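Local coordinates for cellulose biosynthesis protein BcsG (Salmonella typhimurium LT2, PDB 5OLT) that is required for cellulose biosynthesis and is represented here by its zinc-binding extramembrane domain, a member of the alkaline phosphatase family, at residues P19-P24 against I363-K368; T47-L52 against L324-V329; A56-L61 against N207-T212; M80-W85 against R237-F242; A193-W198 against D246-E251. One frame throughout, in Å; residues are numbered along the deposited sequence.

From the N terminus, residues 19-24 pair in interaction 1 with the hairpin at 363-368, closing a loop that contains every other contact and joining the region before helix 27-42 to the small C-terminal sheet. Interaction 2 sets 47-52 on helix 318-328 and encloses the remaining three. Interaction 3 then aligns strands 60-66 and 210-216 in the central mixed sheet; it touches interaction 2 through Phe59 and Arg209. Interactions 4 and 5 share helix 234-255, which meets residues 80-85 and helix 191-203 in turn. Interactions 3, 4 and 5 cross one another along the chain, and Trp198 and Thr212 link interaction 5 to interaction 3.

Interaction 1 (P19-P24 against I363-K368); sequences PAQTAP and IQYQGK
Gln366 NE2 donates a nearly straight hydrogen bond (169°) to Gln21 O at 2.7 Å, and Gln21 O lies almost in the plane of the Gln366 amide. The Gln21 amide in turn grips backbone on both flanks of Tyr365: its NE2 gives a bond of 2.9 Å to Gln364 O, arriving on a lone pair, while its OE1 receives Gln366 N at 2.9 Å from above the carbonyl plane. Water 2 also donates to this OE1 and accepts from Gly367 N, extending the grip into the turn. The phenol adds a further tie, with Tyr365 OH donating to Ala23 O at 2.6 Å and accepting a hydrogen bond from water 1. Gln21, extended beyond CG (chi2 179°), runs across one face of the Tyr365 ring, where CB makes a CH-pi contact 3.9 Å from the centroid. Trp33 of helix 27-42 meets the same tyrosine edge-to-face. The Tyr365 and Lys368 backbones bond to each other in both directions round a type I' turn, the signature of a two-residue beta hairpin, here joining strands 360-365 and 368-373 of the four-stranded antiparallel sheet.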
# COMPACT_ATOMS: atom_id res chain seq x y z
N PRO A 19 1.67 19.62 7.22
CA PRO A 19 1.41 21.05 7.47
C PRO A 19 0.76 21.25 8.85
O PRO A 19 -0.12 20.47 9.25
CB PRO A 19 0.42 21.43 6.37
CG PRO A 19 0.61 20.40 5.30
CD PRO A 19 0.91 19.14 6.04
N ALA A 20 1.19 22.29 9.56
CA ALA A 20 0.70 22.57 10.91
C ALA A 20 -0.81 22.83 10.95
O ALA A 20 -1.39 23.33 9.97
CB ALA A 20 1.45 23.76 11.48
N GLN A 21 -1.41 22.54 12.11
CA GLN A 21 -2.85 22.70 12.32
C GLN A 21 -3.14 23.51 13.56
O GLN A 21 -3.98 23.15 14.39
CB GLN A 21 -3.54 21.33 12.46
CG GLN A 21 -3.34 20.47 11.24
CD GLN A 21 -3.99 19.11 11.37
OE1 GLN A 21 -4.15 18.55 12.47
NE2 GLN A 21 -4.42 18.59 10.23
N THR A 22 -2.47 24.64 13.68
CA THR A 22 -2.70 25.48 14.87
C THR A 22 -3.95 26.35 14.76
O THR A 22 -4.54 26.65 15.78
CB THR A 22 -1.49 26.37 15.20
OG1 THR A 22 -1.16 27.14 14.05
CG2 THR A 22 -0.29 25.51 15.60
N ALA A 23 -4.35 26.74 13.55
CA ALA A 23 -5.56 27.58 13.38
C ALA A 23 -6.84 26.86 13.88
O ALA A 23 -6.92 25.61 13.80
CB ALA A 23 -5.74 27.98 11.92
N PRO A 24 -7.85 27.62 14.37
CA PRO A 24 -9.07 26.95 14.84
C PRO A 24 -9.81 26.21 13.72
O PRO A 24 -9.72 26.64 12.57
CB PRO A 24 -9.91 28.10 15.43
CG PRO A 24 -8.90 29.14 15.74
CD PRO A 24 -7.92 29.08 14.62
N ILE A 363 -10.28 14.20 6.64
CA ILE A 363 -8.99 14.58 7.26
C ILE A 363 -9.07 14.43 8.76
O ILE A 363 -10.16 14.32 9.33
CB ILE A 363 -8.56 16.05 6.91
CG1 ILE A 363 -9.48 17.07 7.61
CG2 ILE A 363 -8.55 16.22 5.38
CD1 ILE A 363 -9.09 18.54 7.37
N GLN A 364 -7.89 14.40 9.39
CA GLN A 364 -7.76 14.54 10.83
C GLN A 364 -7.25 15.95 11.09
O GLN A 364 -6.26 16.35 10.51
CB GLN A 364 -6.79 13.52 11.41
CG GLN A 364 -7.25 12.09 11.29
CD GLN A 364 -8.22 11.67 12.38
OE1 GLN A 364 -8.45 12.40 13.34
NE2 GLN A 364 -8.75 10.49 12.25
N TYR A 365 -7.93 16.69 11.94
CA TYR A 365 -7.50 18.08 12.21
C TYR A 365 -7.55 18.25 13.71
O TYR A 365 -8.61 18.06 14.32
CB TYR A 365 -8.43 19.10 11.52
CG TYR A 365 -7.85 20.50 11.53
CD1 TYR A 365 -8.03 21.32 12.65
CD2 TYR A 365 -7.09 20.98 10.45
CE1 TYR A 365 -7.47 22.60 12.70
CE2 TYR A 365 -6.49 22.24 10.50
CZ TYR A 365 -6.71 23.05 11.62
OH TYR A 365 -6.14 24.31 11.67
N GLN A 366 -6.39 18.58 14.30
CA GLN A 366 -6.20 18.63 15.74
C GLN A 366 -6.74 17.36 16.40
O GLN A 366 -7.44 17.41 17.43
CB GLN A 366 -6.80 19.90 16.34
CG GLN A 366 -6.07 21.14 15.87
CD GLN A 366 -6.68 22.43 16.36
OE1 GLN A 366 -7.64 22.43 17.11
NE2 GLN A 366 -6.11 23.55 15.94
N GLY A 367 -6.45 16.23 15.75
CA GLY A 367 -6.74 14.91 16.30
C GLY A 367 -8.17 14.43 16.16
O GLY A 367 -8.51 13.39 16.72
N LYS A 368 -9.00 15.15 15.41
CA LYS A 368 -10.42 14.79 15.27
C LYS A 368 -10.73 14.64 13.78
O LYS A 368 -10.22 15.42 12.98
CB LYS A 368 -11.32 15.89 15.85
CG LYS A 368 -11.08 16.17 17.34
CD LYS A 368 -11.95 17.31 17.90
CE LYS A 368 -13.45 17.11 17.62
NZ LYS A 368 -14.29 17.44 18.81
O HOH W 1 -4.35 25.02 9.78
O HOH W 2 -4.56 15.95 13.41

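Interaction 2 (T47-L52 against L324-V329); sequences TFPAQL and LVVRAV
Val326 pushes its CG2 methyl into a hollow lined by Thr47 O, the Phe48 ring and the Pro49 ring. Helix 318-328 packs on the central mixed sheet of the alpha/beta fold, and the loop leading to strand 60-66 covers it. Two conformers of Val326 are modelled; the CG2 contacts hold for the one described, which points toward the loop with CG2 anti to the backbone N. That methyl lies 3.4 Å from Thr47 O and over one face of Phe48, 3.9 Å from the centroid and displaced toward the rim at CD2. Pro49 CD, also 3.9 Å from Val326 CG2, forms another wall. Three residues on, Val329 supplies a second bump, its CG1 meeting the proline tip to tip, 4.1 Å from Pro49 CD. Phe48 in turn slots beside the helix: its edge faces Val325 CG1, at 4.3 Å from CE2, and Val329 CG2. Farther along the loop, Leu52 reaches in with CD2, which lies 3.8 Å from Val329 O.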
# COMPACT_ATOMS: atom_id res chain seq x y z
N THR A 47 13.57 10.29 -5.15
CA THR A 47 14.52 10.33 -6.29
C THR A 47 15.20 8.98 -6.46
O THR A 47 15.88 8.51 -5.55
CB THR A 47 15.54 11.45 -6.16
OG1 THR A 47 14.81 12.69 -6.14
CG2 THR A 47 16.47 11.47 -7.35
N PHE A 48 14.92 8.35 -7.60
CA PHE A 48 15.65 7.15 -8.03
C PHE A 48 17.00 7.52 -8.66
O PHE A 48 17.14 8.60 -9.25
CB PHE A 48 14.80 6.31 -8.97
CG PHE A 48 13.76 5.51 -8.25
CD1 PHE A 48 12.56 6.11 -7.82
CD2 PHE A 48 13.97 4.16 -7.97
CE1 PHE A 48 11.63 5.38 -7.12
CE2 PHE A 48 13.05 3.42 -7.25
CZ PHE A 48 11.85 4.02 -6.84
N PRO A 49 18.00 6.63 -8.53
CA PRO A 49 19.28 6.91 -9.22
C PRO A 49 19.11 6.88 -10.73
O PRO A 49 18.20 6.22 -11.25
CB PRO A 49 20.17 5.74 -8.80
CG PRO A 49 19.21 4.65 -8.40
CD PRO A 49 18.05 5.38 -7.76
N ALA A 50 20.02 7.59 -11.43
CA ALA A 50 20.05 7.63 -12.88
C ALA A 50 20.26 6.24 -13.50
O ALA A 50 19.63 5.88 -14.50
CB ALA A 50 21.12 8.61 -13.34
N GLN A 51 21.13 5.44 -12.89
CA GLN A 51 21.33 4.04 -13.31
C GLN A 51 21.83 3.31 -12.07
O GLN A 51 22.24 3.95 -11.09
CB GLN A 51 22.31 3.89 -14.51
CG GLN A 51 23.77 4.25 -14.21
CD GLN A 51 23.97 5.70 -13.81
OE1 GLN A 51 23.57 6.62 -14.53
NE2 GLN A 51 24.56 5.91 -12.65
N LEU A 52 21.78 1.98 -12.11
CA LEU A 52 22.32 1.19 -11.01
C LEU A 52 23.83 1.12 -11.13
O LEU A 52 24.34 1.07 -12.25
CB LEU A 52 21.72 -0.21 -11.04
CG LEU A 52 20.22 -0.30 -10.78
CD1 LEU A 52 19.74 -1.75 -10.85
CD2 LEU A 52 19.86 0.34 -9.44
N LEU A 324 11.30 3.19 0.83
CA LEU A 324 11.95 1.93 1.19
C LEU A 324 12.46 1.20 -0.05
O LEU A 324 13.57 0.62 -0.01
CB LEU A 324 10.99 1.03 1.99
CG LEU A 324 10.80 1.46 3.46
CD1 LEU A 324 9.61 0.73 4.05
CD2 LEU A 324 12.06 1.22 4.31
N VAL A 325 11.70 1.25 -1.16
CA VAL A 325 12.16 0.66 -2.41
C VAL A 325 13.45 1.34 -2.90
O VAL A 325 14.39 0.63 -3.28
CB VAL A 325 11.04 0.64 -3.50
CG1 VAL A 325 11.60 0.15 -4.86
CG2 VAL A 325 9.88 -0.25 -3.03
N VAL A 326 13.51 2.66 -2.90
CA VAL A 326 14.74 3.24 -3.41
C VAL A 326 15.93 2.89 -2.49
O VAL A 326 17.02 2.63 -3.01
CB VAL A 326 14.57 4.74 -3.69
CG1 VAL A 326 14.70 5.57 -2.44
CG2 VAL A 326 15.55 5.21 -4.75
N ARG A 327 15.70 2.80 -1.17
CA ARG A 327 16.77 2.41 -0.22
C ARG A 327 17.28 1.01 -0.53
O ARG A 327 18.47 0.72 -0.31
CB ARG A 327 16.30 2.53 1.23
CG ARG A 327 16.05 4.00 1.58
CD ARG A 327 15.62 4.17 3.01
NE ARG A 327 15.37 5.59 3.31
CZ ARG A 327 15.12 6.05 4.54
NH1 ARG A 327 15.13 5.23 5.58
NH2 ARG A 327 14.84 7.33 4.73
N ALA A 328 16.43 0.17 -1.11
CA ALA A 328 16.81 -1.20 -1.46
C ALA A 328 17.25 -1.39 -2.89
O ALA A 328 17.72 -2.47 -3.21
CB ALA A 328 15.64 -2.11 -1.19
N VAL A 329 17.05 -0.37 -3.75
CA VAL A 329 17.04 -0.65 -5.21
C VAL A 329 18.36 -1.14 -5.80
O VAL A 329 18.34 -1.91 -6.77
CB VAL A 329 16.47 0.56 -6.03
CG1 VAL A 329 17.51 1.67 -6.17
CG2 VAL A 329 15.96 0.11 -7.39

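Interaction 3 (A56-L61 against N207-T212); sequences AQPFDL and NSRSAT
Leu61 N donates to Ser210 O at 2.8 Å, and Leu61 O takes Thr212 N at 2.9 Å, so the two chains zip together in parallel with Asp60 beside Ser210 and Leu61 beside Ala211. This end is close-packed. Ser210 OG donates to Asp60 OD1 at 2.7 Å from above the carboxylate plane, while Asp60 OD2 forms a salt bridge to Arg257. Water 5 donates to both Leu61 O and Ser210 OG here. On the other face of the sheet, Leu61 CB and Ala211 CB meet at 4.2 Å against Leu136 of helix 132-138. Toward the N-terminal ends the pairing relaxes: the bond from Ser210 N to Phe59 O is weak at 3.4 Å, and beyond it side-chain and water contacts take over from backbone pairing. The Arg209 chain bends at chi3 (58°), and one face of the guanidinium lies over Pro58 CA. Water 4 accepts from Arg209 NE and donates to Gln57 O, 2.8 Å from that oxygen; water 3 accepts from Arg209 NH2 while reaching Ala56 O only weakly. Such neighbouring parallel strands form the core of the alpha/beta fold of the alkaline phosphatase family; strand 60-66 leads directly to the zinc ligand Cys67.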
# COMPACT_ATOMS: atom_id res chain seq x y z
N ALA A 56 25.69 -3.48 -8.37
CA ALA A 56 24.31 -3.65 -7.85
C ALA A 56 23.97 -5.14 -7.84
O ALA A 56 24.46 -5.92 -8.66
CB ALA A 56 23.30 -2.89 -8.71
N GLN A 57 23.13 -5.53 -6.90
CA GLN A 57 22.71 -6.91 -6.75
C GLN A 57 21.26 -7.08 -7.18
O GLN A 57 20.38 -6.38 -6.66
CB GLN A 57 22.87 -7.35 -5.29
CG GLN A 57 24.30 -7.21 -4.80
CD GLN A 57 25.25 -8.11 -5.56
OE1 GLN A 57 25.08 -9.31 -5.58
NE2 GLN A 57 26.25 -7.52 -6.20
N PRO A 58 20.99 -8.00 -8.12
CA PRO A 58 19.61 -8.26 -8.58
C PRO A 58 18.76 -8.84 -7.44
O PRO A 58 19.25 -9.59 -6.60
CB PRO A 58 19.77 -9.31 -9.68
CG PRO A 58 21.19 -9.21 -10.11
CD PRO A 58 21.96 -8.82 -8.90
N PHE A 59 17.51 -8.44 -7.43
CA PHE A 59 16.52 -9.02 -6.53
C PHE A 59 15.14 -8.80 -7.15
O PHE A 59 15.02 -8.05 -8.13
CB PHE A 59 16.60 -8.39 -5.13
CG PHE A 59 16.12 -6.95 -5.06
CD1 PHE A 59 16.96 -5.89 -5.45
CD2 PHE A 59 14.82 -6.65 -4.63
CE1 PHE A 59 16.52 -4.58 -5.39
CE2 PHE A 59 14.39 -5.31 -4.55
CZ PHE A 59 15.25 -4.27 -4.93
N ASP A 60 14.13 -9.44 -6.56
CA ASP A 60 12.74 -9.28 -6.99
C ASP A 60 11.93 -8.49 -5.97
O ASP A 60 12.06 -8.73 -4.75
CB ASP A 60 12.07 -10.64 -7.19
CG ASP A 60 12.73 -11.48 -8.23
OD1 ASP A 60 13.13 -10.92 -9.27
OD2 ASP A 60 12.82 -12.73 -8.03
N LEU A 61 11.15 -7.52 -6.45
CA LEU A 61 10.16 -6.80 -5.64
C LEU A 61 8.79 -7.41 -5.89
O LEU A 61 8.39 -7.58 -7.05
CB LEU A 61 10.14 -5.29 -5.99
CG LEU A 61 8.99 -4.50 -5.35
CD1 LEU A 61 9.18 -4.39 -3.85
CD2 LEU A 61 8.87 -3.09 -5.92
N ASN A 207 19.39 -14.65 -11.99
CA ASN A 207 19.73 -13.41 -11.27
C ASN A 207 19.05 -12.25 -12.01
O ASN A 207 19.64 -11.20 -12.30
CB ASN A 207 21.26 -13.22 -11.19
CG ASN A 207 21.88 -12.79 -12.52
OD1 ASN A 207 21.34 -13.05 -13.60
ND2 ASN A 207 23.02 -12.10 -12.44
N SER A 208 17.80 -12.47 -12.36
CA SER A 208 17.02 -11.40 -12.93
C SER A 208 16.56 -10.45 -11.83
O SER A 208 16.50 -10.79 -10.62
CB SER A 208 15.83 -11.95 -13.69
OG SER A 208 16.08 -11.94 -15.09
N ARG A 209 16.29 -9.24 -12.25
CA ARG A 209 15.55 -8.35 -11.38
C ARG A 209 14.19 -8.08 -11.95
O ARG A 209 14.00 -7.92 -13.15
CB ARG A 209 16.31 -7.08 -10.95
CG ARG A 209 16.79 -6.24 -12.06
CD ARG A 209 17.56 -5.01 -11.59
NE ARG A 209 18.77 -5.06 -10.75
CZ ARG A 209 20.00 -5.38 -11.16
NH1 ARG A 209 20.19 -5.84 -12.39
NH2 ARG A 209 21.03 -5.29 -10.33
N SER A 210 13.21 -8.08 -11.05
CA SER A 210 11.82 -7.96 -11.48
C SER A 210 11.02 -7.26 -10.42
O SER A 210 11.39 -7.24 -9.27
CB SER A 210 11.20 -9.31 -11.79
OG SER A 210 10.97 -10.07 -10.61
N ALA A 211 9.89 -6.71 -10.84
CA ALA A 211 8.98 -6.00 -9.94
C ALA A 211 7.58 -6.40 -10.35
O ALA A 211 7.19 -6.22 -11.50
CB ALA A 211 9.16 -4.49 -10.04
N THR A 212 6.83 -6.95 -9.41
CA THR A 212 5.51 -7.49 -9.65
C THR A 212 4.48 -6.77 -8.80
O THR A 212 4.66 -6.61 -7.59
CB THR A 212 5.49 -9.01 -9.32
OG1 THR A 212 6.42 -9.65 -10.16
CG2 THR A 212 4.13 -9.61 -9.54
O HOH W 3 23.37 -5.76 -11.85
O HOH W 4 19.52 -4.08 -8.01
O HOH W 5 8.85 -9.60 -8.98

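Interaction 4 (M80-W85 against R237-F242); sequences MSHPLW and RAQKLF
Phe242 sets its CB squarely over the centre of the His82 ring, 3.4 Å from the centroid, in a close CH-pi contact, and Pro83 CD covers the opposite face of the imidazole. The phenyl group beyond stands steeply to the histidine, its edge toward the His82 face with the planes at 74°. Phe242 then offers its own face to the edge of Trp85 in a second T-shaped pair: the six-membered ring of Trp85 and the Phe242 ring have centroids 5.1 Å apart, with Trp85 CZ2 3.7 Å from Phe242 CZ. This aromatic cluster joins helix 234-255 to the turn into the short, weakly bonded helix 84-87, where His82 makes a capping bond, its ND1 accepting Leu84 N at 3.0 Å along a straight path (170°). NE2 on the far side of the imidazole bonds to Asp243, which also holds Gln239 NE2, and Gln239 OE1 lies at the ring edge, 3.5 Å from His82 CD2. Leu84 crosses Phe242 at about a right angle, its CD2 methyl 3.8 Å from Phe242 CD1.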
# COMPACT_ATOMS: atom_id res chain seq x y z
N MET A 80 -5.63 -10.18 15.21
CA MET A 80 -4.44 -9.41 15.56
C MET A 80 -3.25 -10.28 15.98
O MET A 80 -2.11 -9.86 15.81
CB MET A 80 -4.75 -8.40 16.65
CG MET A 80 -5.70 -7.32 16.20
SD MET A 80 -4.95 -6.20 15.00
CE MET A 80 -3.87 -5.26 16.06
N SER A 81 -3.52 -11.49 16.45
CA SER A 81 -2.41 -12.35 16.86
C SER A 81 -2.06 -13.43 15.83
O SER A 81 -1.28 -14.34 16.12
CB SER A 81 -2.71 -13.00 18.21
OG SER A 81 -3.86 -13.79 18.13
N HIS A 82 -2.62 -13.31 14.61
CA HIS A 82 -2.20 -14.22 13.57
C HIS A 82 -0.68 -14.13 13.39
O HIS A 82 -0.15 -13.01 13.38
CB HIS A 82 -2.89 -13.90 12.23
CG HIS A 82 -2.70 -15.00 11.24
ND1 HIS A 82 -1.51 -15.20 10.57
CD2 HIS A 82 -3.52 -16.02 10.89
CE1 HIS A 82 -1.62 -16.30 9.82
NE2 HIS A 82 -2.84 -16.80 9.99
N PRO A 83 0.03 -15.27 13.26
CA PRO A 83 1.48 -15.25 13.15
C PRO A 83 2.01 -14.40 12.00
O PRO A 83 3.14 -13.94 12.08
CB PRO A 83 1.86 -16.73 12.91
CG PRO A 83 0.69 -17.53 13.35
CD PRO A 83 -0.52 -16.65 13.40
N LEU A 84 1.23 -14.15 10.94
CA LEU A 84 1.72 -13.35 9.80
C LEU A 84 2.28 -12.02 10.27
O LEU A 84 3.34 -11.59 9.79
CB LEU A 84 0.58 -13.11 8.78
CG LEU A 84 0.96 -12.21 7.58
CD1 LEU A 84 1.95 -12.93 6.67
CD2 LEU A 84 -0.33 -11.85 6.87
N TRP A 85 1.60 -11.35 11.20
CA TRP A 85 2.01 -10.00 11.57
C TRP A 85 3.39 -9.99 12.17
O TRP A 85 4.11 -9.03 11.97
CB TRP A 85 1.01 -9.29 12.51
CG TRP A 85 -0.39 -9.40 11.99
CD1 TRP A 85 -1.44 -10.04 12.59
CD2 TRP A 85 -0.88 -8.87 10.75
NE1 TRP A 85 -2.55 -9.96 11.80
CE2 TRP A 85 -2.25 -9.24 10.67
CE3 TRP A 85 -0.31 -8.11 9.69
CZ2 TRP A 85 -3.04 -8.90 9.58
CZ3 TRP A 85 -1.12 -7.79 8.61
CH2 TRP A 85 -2.46 -8.19 8.57
N ARG A 237 -12.14 -16.25 5.57
CA ARG A 237 -11.37 -15.86 4.40
C ARG A 237 -10.05 -15.21 4.77
O ARG A 237 -9.03 -15.41 4.09
CB ARG A 237 -12.20 -14.98 3.48
CG ARG A 237 -13.32 -15.78 2.79
CD ARG A 237 -14.13 -14.84 1.93
NE ARG A 237 -15.01 -14.04 2.76
CZ ARG A 237 -15.39 -12.79 2.49
NH1 ARG A 237 -14.82 -12.11 1.49
NH2 ARG A 237 -16.27 -12.18 3.28
N ALA A 238 -10.09 -14.37 5.81
CA ALA A 238 -8.85 -13.66 6.22
C ALA A 238 -7.86 -14.64 6.83
O ALA A 238 -6.68 -14.59 6.48
CB ALA A 238 -9.19 -12.53 7.17
N GLN A 239 -8.32 -15.56 7.69
CA GLN A 239 -7.44 -16.60 8.19
C GLN A 239 -6.82 -17.41 7.05
O GLN A 239 -5.61 -17.70 7.08
CB GLN A 239 -8.24 -17.52 9.13
CG GLN A 239 -7.42 -18.70 9.66
CD GLN A 239 -6.42 -18.33 10.74
OE1 GLN A 239 -6.65 -17.39 11.55
NE2 GLN A 239 -5.31 -19.10 10.82
N LYS A 240 -7.64 -17.80 6.06
CA LYS A 240 -7.15 -18.57 4.93
C LYS A 240 -6.08 -17.80 4.18
O LYS A 240 -5.02 -18.34 3.86
CB LYS A 240 -8.32 -18.91 3.99
CG LYS A 240 -7.93 -19.60 2.69
CD LYS A 240 -9.20 -19.99 1.94
CE LYS A 240 -8.95 -20.68 0.61
NZ LYS A 240 -8.87 -22.14 0.73
N LEU A 241 -6.34 -16.51 3.92
CA LEU A 241 -5.36 -15.68 3.22
C LEU A 241 -4.06 -15.55 4.03
O LEU A 241 -2.97 -15.69 3.47
CB LEU A 241 -5.94 -14.28 2.97
CG LEU A 241 -4.95 -13.27 2.36
CD1 LEU A 241 -4.39 -13.73 1.00
CD2 LEU A 241 -5.61 -11.91 2.24
N PHE A 242 -4.19 -15.28 5.33
CA PHE A 242 -3.00 -15.06 6.12
C PHE A 242 -2.20 -16.35 6.25
O PHE A 242 -0.97 -16.32 6.22
CB PHE A 242 -3.35 -14.50 7.50
CG PHE A 242 -4.08 -13.17 7.47
CD1 PHE A 242 -4.07 -12.34 6.36
CD2 PHE A 242 -4.77 -12.75 8.62
CE1 PHE A 242 -4.79 -11.15 6.39
CE2 PHE A 242 -5.48 -11.56 8.65
CZ PHE A 242 -5.48 -10.75 7.52

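Interaction 5 (A193-W198 against D246-E251); sequences AVLNRW and DAFFTE
The main-chain Leu195 O is approached by two aromatic rings: it lies 3.4 Å from Phe248 CE1 and in the plane of the Trp198 ring, at its edge. These contacts of a carbonyl oxygen with ring atoms belong to a helix-helix interface of the alpha/beta fold: helices 191-203 and 234-255 run side by side in nearly the same direction, crossing at -17° with their local axes 10.3 Å apart. Val194 and Leu195 of the first also reach Phe214 of the central sheet, and Phe249 of the second meets Phe299 there. Between the helices Phe248 is the main filler. It points toward helix 191-203, with CG anti to the backbone N (chi1 -171°), and its ring lies flat against Leu195, whose CB sits over the ring centre, 3.5 Å from the centroid and only 8° off the normal. The branch of the leucine spreads over the same ring, with CD2 3.8 Å from Phe248 CE2. Asn196 OD1 lies in the plane of the Phe248 ring at its edge, 3.7 Å from Phe248 CE1. Trp198, whose NE1 bonds to Thr212 OG1 of the sheet, crosses Phe248 at about a right angle; the two rings meet rim against rim, with Trp198 CE3 3.8 Å from Phe248 CZ.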
# COMPACT_ATOMS: atom_id res chain seq x y z
N ALA A 193 -1.55 -20.72 -4.80
CA ALA A 193 -1.27 -21.22 -6.17
C ALA A 193 -0.75 -20.12 -7.09
O ALA A 193 0.20 -20.33 -7.85
CB ALA A 193 -2.51 -21.85 -6.77
N VAL A 194 -1.34 -18.91 -7.00
CA VAL A 194 -0.86 -17.78 -7.78
C VAL A 194 0.60 -17.46 -7.41
O VAL A 194 1.44 -17.23 -8.28
CB VAL A 194 -1.74 -16.53 -7.55
CG1 VAL A 194 -1.15 -15.31 -8.23
CG2 VAL A 194 -3.16 -16.75 -8.08
N LEU A 195 0.91 -17.45 -6.11
CA LEU A 195 2.24 -17.07 -5.64
C LEU A 195 3.26 -18.15 -6.02
O LEU A 195 4.38 -17.82 -6.37
CB LEU A 195 2.24 -16.83 -4.12
CG LEU A 195 1.57 -15.52 -3.74
CD1 LEU A 195 1.16 -15.57 -2.26
CD2 LEU A 195 2.52 -14.33 -4.01
N ASN A 196 2.87 -19.42 -5.91
CA ASN A 196 3.80 -20.49 -6.30
C ASN A 196 4.11 -20.48 -7.79
O ASN A 196 5.26 -20.76 -8.20
CB ASN A 196 3.27 -21.84 -5.86
CG ASN A 196 3.59 -22.12 -4.40
OD1 ASN A 196 4.60 -21.65 -3.86
ND2 ASN A 196 2.76 -22.93 -3.77
N ARG A 197 3.12 -20.13 -8.60
CA ARG A 197 3.34 -19.98 -10.05
C ARG A 197 4.31 -18.83 -10.31
O ARG A 197 5.23 -18.93 -11.12
CB ARG A 197 2.00 -19.77 -10.77
CG ARG A 197 2.19 -19.43 -12.25
CD ARG A 197 0.88 -19.45 -13.00
NE ARG A 197 0.32 -20.82 -13.08
CZ ARG A 197 -0.78 -21.15 -13.75
NH1 ARG A 197 -1.47 -20.25 -14.43
NH2 ARG A 197 -1.17 -22.43 -13.75
N TRP A 198 4.15 -17.72 -9.59
CA TRP A 198 5.07 -16.61 -9.69
C TRP A 198 6.51 -17.04 -9.32
O TRP A 198 7.47 -16.71 -10.02
CB TRP A 198 4.59 -15.48 -8.76
CG TRP A 198 5.52 -14.33 -8.64
CD1 TRP A 198 5.60 -13.26 -9.49
CD2 TRP A 198 6.53 -14.13 -7.66
NE1 TRP A 198 6.59 -12.42 -9.10
CE2 TRP A 198 7.20 -12.92 -7.97
CE3 TRP A 198 6.94 -14.86 -6.53
CZ2 TRP A 198 8.24 -12.41 -7.20
CZ3 TRP A 198 7.99 -14.36 -5.77
CH2 TRP A 198 8.63 -13.15 -6.12
N ASP A 246 1.60 -16.73 4.89
CA ASP A 246 2.66 -17.24 5.74
C ASP A 246 3.32 -18.47 5.17
O ASP A 246 4.55 -18.60 5.25
CB ASP A 246 2.11 -17.50 7.15
CG ASP A 246 3.13 -17.25 8.22
OD1 ASP A 246 3.88 -16.24 8.13
OD2 ASP A 246 3.19 -18.08 9.15
N ALA A 247 2.54 -19.37 4.57
CA ALA A 247 3.07 -20.56 3.92
C ALA A 247 3.98 -20.12 2.77
O ALA A 247 5.07 -20.68 2.61
CB ALA A 247 1.95 -21.45 3.43
N PHE A 248 3.56 -19.12 2.00
CA PHE A 248 4.40 -18.64 0.95
C PHE A 248 5.68 -17.99 1.44
O PHE A 248 6.74 -18.20 0.84
CB PHE A 248 3.64 -17.68 0.02
CG PHE A 248 4.44 -17.34 -1.17
CD1 PHE A 248 4.76 -18.38 -2.08
CD2 PHE A 248 4.91 -16.06 -1.38
CE1 PHE A 248 5.51 -18.14 -3.20
CE2 PHE A 248 5.71 -15.81 -2.55
CZ PHE A 248 6.01 -16.86 -3.42
N PHE A 249 5.62 -17.24 2.54
CA PHE A 249 6.83 -16.67 3.11
C PHE A 249 7.81 -17.80 3.42
O PHE A 249 9.01 -17.68 3.18
CB PHE A 249 6.51 -15.85 4.35
CG PHE A 249 5.88 -14.51 4.08
CD1 PHE A 249 5.48 -14.10 2.79
CD2 PHE A 249 5.69 -13.62 5.14
CE1 PHE A 249 4.89 -12.84 2.58
CE2 PHE A 249 5.13 -12.37 4.93
CZ PHE A 249 4.71 -11.99 3.66
N THR A 250 7.30 -18.90 3.98
CA THR A 250 8.17 -20.09 4.25
C THR A 250 8.81 -20.66 2.97
O THR A 250 10.03 -20.97 2.96
CB THR A 250 7.39 -21.15 5.05
OG1 THR A 250 6.96 -20.54 6.28
CG2 THR A 250 8.26 -22.33 5.37
N GLU A 251 8.01 -20.78 1.91
CA GLU A 251 8.52 -21.19 0.60
C GLU A 251 9.59 -20.24 0.10
O GLU A 251 10.63 -20.69 -0.45
CB GLU A 251 7.42 -21.33 -0.46
CG GLU A 251 6.50 -22.53 -0.27
CD GLU A 251 7.29 -23.81 -0.09
OE1 GLU A 251 7.96 -24.24 -1.07
OE2 GLU A 251 7.27 -24.39 1.04